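Local coordinates for guanine nucleotide exchange protein (Legionella pneumophila, PDB 1XSZ) that probably acts as a guanine nucleotide exchange factor for ADP-ribosylation factor (Arf), joining a Sec7 domain to a C-terminal domain that caps the active site, at residues A[280-285]-A[292-297]; A[306-311]-A[336-341]. One frame throughout, in Å; residues are numbered along the deposited sequence.

Interaction 1: residues A[280-285]-A[292-297]; sequences YTPNIF and EQPRVI
The guanidinium of R295 lies flat on the ring of Y280, the two planes only 26° apart and NH1 over the ring centre, 4.0 Å from both CG and CD2 of Y280. CZ of R295 stands 4.5 Å from the ring centroid, close to the ring normal, which makes this a cation-pi stack as well. The arginine chain bends at chi3 (62°), which turns NE out of line with the chain before it; it is NH1 that ends over the ring. Other partners fix both polar ends: E206 forms a salt bridge with NE of R295 and G104 O accepts from NH2, while the hydroxyl of Y280 hydrogen-bonds with Q278 and with the backbone N of A106. I297 adds an apolar touch, its CD1 approaching Y280 CE1 obliquely at 4.0 Å.

Beneath the stack the backbones form an antiparallel hydrogen-bonded pair, Y280 N to R295 O and R295 N to Y280 O, each 2.9 Å, so the two side chains rise from the same face of the sheet. Toward the loop, past this pair, the segments meet through proline contacts instead: P282 CD rests 4.1 Å from P294 CB, and P282 CG lies 3.5 Å from the carbonyl O of E292.

The pair joins the end of strand 274-280 to the start of strand 295-300, neighbours in the antiparallel sheet of the capping domain. F218 of helix 216-224 packs against T281, P294 and V296, F290 of helix 287-290 touches R295, and strand 204-208 flanks 295-300 on its other side.

Interaction 2: residues A[306-311]-A[336-341]; sequences SIDLAA and IKAYDN
The ring of Y339 meets helix 306-311 obliquely, its CD1 4.2 Å from the carbonyl O of A311. Its CG is anti to the backbone N (chi1 173°). The ring also meets F324 edge-to-face and touches V321. Next to it the two helices come together through small side chains. The methyl carbons A311 CB and A338 CB are 3.7 Å apart, and A311 CB also reaches the backbone of the partner helix, 3.8 Å from Y339 N. I307 comes in from the preceding turn of its helix and lays CG1 against the A338 methyl at 3.8 Å, with its CD1 slightly farther off.

This is an alanine-mediated helix-helix contact within the capping domain. The segment axes approach to 8.7 Å and cross at -53°, and the short side chains at the crossing let CB of A311 lie directly against main-chain atoms. Y205 of strand 204-208 touches A310, A311 and A338, so that one sheet residue packs against both helices.

No direct hydrogen bond links the segments, but a water bridges them beside the apolar patch. It donates to D308 OD1 at 2.9 Å and to the carbonyl O of A338 at 3.1 Å, so D308 is linked through the water to the main chain of the other helix.

Running from the N terminus, the long helical part of the chain comes first; interaction 1 then closes the short connection carrying helix 287-290 between two neighbouring strands. Strand 295-300 then leads into helix 306-315, where interaction 2 opens. That contact closes a longer loop, which includes strand 323-325 and ends on helix 332-351. The two loops follow in series, neither nesting nor crossing, with contact centres about 24 Å apart. Interaction 1 joins the ends of two adjacent strands next to the loop before helix 106-123, whereas interaction 2 joins two helices of the cap beside strand 204-208.

Interaction 1: residues A[280-285]-A[292-297]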
# COMPACT_ATOMS: atom_id res chain seq x y z
N TYR A 280 -5.85 7.35 8.00
CA TYR A 280 -5.50 6.34 8.99
C TYR A 280 -5.59 6.96 10.38
O TYR A 280 -5.11 8.07 10.60
CB TYR A 280 -4.06 5.82 8.81
CG TYR A 280 -3.79 5.15 7.49
CD1 TYR A 280 -3.58 5.90 6.34
CD2 TYR A 280 -3.79 3.76 7.38
CE1 TYR A 280 -3.39 5.28 5.11
CE2 TYR A 280 -3.60 3.13 6.16
CZ TYR A 280 -3.40 3.90 5.03
OH TYR A 280 -3.25 3.29 3.81
N THR A 281 -6.21 6.25 11.32
CA THR A 281 -6.28 6.71 12.69
C THR A 281 -5.77 5.55 13.54
O THR A 281 -6.16 4.40 13.34
CB THR A 281 -7.72 7.13 13.11
OG1 THR A 281 -8.62 6.03 12.95
CG2 THR A 281 -8.18 8.30 12.28
N PRO A 282 -4.89 5.84 14.50
CA PRO A 282 -4.33 4.79 15.35
C PRO A 282 -5.25 4.07 16.31
O PRO A 282 -6.19 4.64 16.86
CB PRO A 282 -3.21 5.52 16.08
CG PRO A 282 -3.77 6.92 16.23
CD PRO A 282 -4.35 7.17 14.86
N ASN A 283 -4.99 2.77 16.48
CA ASN A 283 -5.72 1.97 17.45
C ASN A 283 -4.69 1.09 18.14
O ASN A 283 -3.52 1.04 17.74
CB ASN A 283 -6.86 1.15 16.80
CG ASN A 283 -6.37 0.17 15.77
OD1 ASN A 283 -5.59 -0.73 16.07
ND2 ASN A 283 -6.86 0.31 14.54
N ILE A 284 -5.09 0.41 19.21
CA ILE A 284 -4.14 -0.39 19.97
C ILE A 284 -3.37 -1.43 19.15
O ILE A 284 -2.23 -1.77 19.48
CB ILE A 284 -4.84 -1.08 21.16
CG1 ILE A 284 -3.80 -1.63 22.14
CG2 ILE A 284 -5.76 -2.18 20.66
CD1 ILE A 284 -4.40 -2.12 23.44
N PHE A 285 -3.98 -1.93 18.08
CA PHE A 285 -3.34 -2.93 17.25
C PHE A 285 -2.38 -2.32 16.23
O PHE A 285 -1.23 -2.76 16.09
CB PHE A 285 -4.40 -3.75 16.51
CG PHE A 285 -5.45 -4.33 17.41
CD1 PHE A 285 -5.15 -5.39 18.26
CD2 PHE A 285 -6.73 -3.78 17.46
CE1 PHE A 285 -6.10 -5.90 19.14
CE2 PHE A 285 -7.69 -4.28 18.33
CZ PHE A 285 -7.37 -5.34 19.18
N GLU A 292 1.63 6.06 16.80
CA GLU A 292 0.48 6.60 17.51
C GLU A 292 -0.16 7.83 16.89
O GLU A 292 -0.97 8.49 17.53
CB GLU A 292 0.89 6.93 18.95
CG GLU A 292 1.53 5.77 19.70
CD GLU A 292 1.99 6.17 21.09
OE1 GLU A 292 2.82 7.09 21.21
OE2 GLU A 292 1.53 5.55 22.07
N GLN A 293 0.18 8.14 15.64
CA GLN A 293 -0.37 9.33 15.01
C GLN A 293 -1.27 9.06 13.82
O GLN A 293 -1.08 8.09 13.09
CB GLN A 293 0.76 10.24 14.51
CG GLN A 293 1.74 10.68 15.57
CD GLN A 293 2.96 11.38 15.00
OE1 GLN A 293 3.07 11.62 13.79
NE2 GLN A 293 3.89 11.71 15.88
N PRO A 294 -2.30 9.90 13.63
CA PRO A 294 -3.18 9.71 12.48
C PRO A 294 -2.36 10.10 11.26
O PRO A 294 -1.35 10.81 11.37
CB PRO A 294 -4.32 10.70 12.76
CG PRO A 294 -3.64 11.78 13.54
CD PRO A 294 -2.77 11.00 14.49
N ARG A 295 -2.78 9.65 10.08
CA ARG A 295 -2.07 9.96 8.86
C ARG A 295 -3.04 10.24 7.73
O ARG A 295 -4.12 9.65 7.68
CB ARG A 295 -1.20 8.77 8.42
CG ARG A 295 -0.24 8.23 9.45
CD ARG A 295 0.09 6.78 9.12
NE ARG A 295 0.74 6.63 7.83
CZ ARG A 295 0.74 5.50 7.12
NH1 ARG A 295 0.10 4.44 7.57
NH2 ARG A 295 1.39 5.44 5.96
N VAL A 296 -2.65 11.14 6.84
CA VAL A 296 -3.42 11.43 5.65
C VAL A 296 -2.40 11.37 4.52
O VAL A 296 -1.36 12.02 4.57
CB VAL A 296 -4.07 12.83 5.69
CG1 VAL A 296 -4.76 13.12 4.36
CG2 VAL A 296 -5.08 12.91 6.84
N ILE A 297 -2.68 10.54 3.51
CA ILE A 297 -1.78 10.38 2.38
C ILE A 297 -2.54 10.83 1.13
O ILE A 297 -3.60 10.28 0.81
CB ILE A 297 -1.32 8.91 2.21
CG1 ILE A 297 -0.57 8.46 3.47
CG2 ILE A 297 -0.43 8.78 0.98
CD1 ILE A 297 -0.15 6.99 3.46

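Interaction 2: residues A[306-311]-A[336-341]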
# COMPACT_ATOMS: atom_id res chain seq x y z
N SER A 306 -3.61 16.53 -12.36
CA SER A 306 -3.80 15.78 -11.13
C SER A 306 -2.90 16.33 -10.03
O SER A 306 -3.29 16.37 -8.86
CB SER A 306 -3.50 14.30 -11.34
OG SER A 306 -4.51 13.67 -12.11
N ILE A 307 -1.69 16.73 -10.40
CA ILE A 307 -0.75 17.25 -9.43
C ILE A 307 -1.30 18.49 -8.73
O ILE A 307 -1.16 18.64 -7.52
CB ILE A 307 0.62 17.58 -10.09
CG1 ILE A 307 1.63 17.98 -9.02
CG2 ILE A 307 0.45 18.69 -11.12
CD1 ILE A 307 3.06 18.04 -9.53
N ASP A 308 -1.96 19.38 -9.48
CA ASP A 308 -2.52 20.58 -8.87
C ASP A 308 -3.69 20.25 -7.95
O ASP A 308 -3.86 20.89 -6.91
CB ASP A 308 -2.96 21.56 -9.96
CG ASP A 308 -1.80 22.04 -10.80
OD1 ASP A 308 -0.79 22.47 -10.22
OD2 ASP A 308 -1.91 22.00 -12.05
N LEU A 309 -4.49 19.25 -8.31
CA LEU A 309 -5.62 18.86 -7.48
C LEU A 309 -5.12 18.30 -6.15
O LEU A 309 -5.62 18.66 -5.09
CB LEU A 309 -6.48 17.81 -8.20
CG LEU A 309 -7.66 17.24 -7.41
CD1 LEU A 309 -8.60 18.36 -6.98
CD2 LEU A 309 -8.40 16.23 -8.28
N ALA A 310 -4.13 17.42 -6.21
CA ALA A 310 -3.57 16.84 -5.00
C ALA A 310 -2.91 17.91 -4.13
O ALA A 310 -3.07 17.94 -2.91
CB ALA A 310 -2.56 15.75 -5.36
N ALA A 311 -2.17 18.82 -4.78
CA ALA A 311 -1.47 19.89 -4.07
C ALA A 311 -2.46 20.81 -3.37
O ALA A 311 -2.20 21.27 -2.26
CB ALA A 311 -0.61 20.68 -5.04
N ILE A 336 6.52 19.15 -4.60
CA ILE A 336 6.88 20.21 -3.68
C ILE A 336 6.57 21.58 -4.27
O ILE A 336 5.98 22.43 -3.61
CB ILE A 336 8.37 20.10 -3.29
CG1 ILE A 336 8.56 18.91 -2.35
CG2 ILE A 336 8.85 21.39 -2.62
CD1 ILE A 336 10.01 18.45 -2.21
N LYS A 337 6.94 21.80 -5.53
CA LYS A 337 6.67 23.08 -6.16
C LYS A 337 5.18 23.36 -6.27
O LYS A 337 4.73 24.47 -6.01
CB LYS A 337 7.34 23.16 -7.54
CG LYS A 337 8.85 23.33 -7.46
CD LYS A 337 9.48 23.52 -8.83
CE LYS A 337 9.44 22.24 -9.64
NZ LYS A 337 10.19 22.40 -10.92
N ALA A 338 4.40 22.34 -6.63
CA ALA A 338 2.96 22.53 -6.76
C ALA A 338 2.35 22.89 -5.41
O ALA A 338 1.50 23.78 -5.31
CB ALA A 338 2.31 21.26 -7.32
N TYR A 339 2.79 22.19 -4.37
CA TYR A 339 2.29 22.45 -3.02
C TYR A 339 2.68 23.85 -2.57
O TYR A 339 1.85 24.60 -2.05
CB TYR A 339 2.87 21.40 -2.06
CG TYR A 339 2.58 21.64 -0.60
CD1 TYR A 339 1.35 21.29 -0.04
CD2 TYR A 339 3.55 22.20 0.23
CE1 TYR A 339 1.10 21.47 1.32
CE2 TYR A 339 3.31 22.38 1.59
CZ TYR A 339 2.09 22.01 2.13
OH TYR A 339 1.88 22.17 3.48
N ASP A 340 3.95 24.22 -2.76
CA ASP A 340 4.39 25.55 -2.35
C ASP A 340 3.64 26.64 -3.10
O ASP A 340 3.34 27.70 -2.54
CB ASP A 340 5.90 25.72 -2.58
CG ASP A 340 6.73 24.98 -1.54
OD1 ASP A 340 6.19 24.47 -0.54
OD2 ASP A 340 7.97 24.93 -1.73
N ASN A 341 3.34 26.40 -4.38
CA ASN A 341 2.61 27.39 -5.17
C ASN A 341 1.20 27.55 -4.61
O ASN A 341 0.69 28.67 -4.54
CB ASN A 341 2.56 26.97 -6.64
CG ASN A 341 3.90 27.11 -7.32
OD1 ASN A 341 4.77 27.86 -6.86
ND2 ASN A 341 4.09 26.40 -8.42
O HOH W 1 -0.07 24.08 -7.91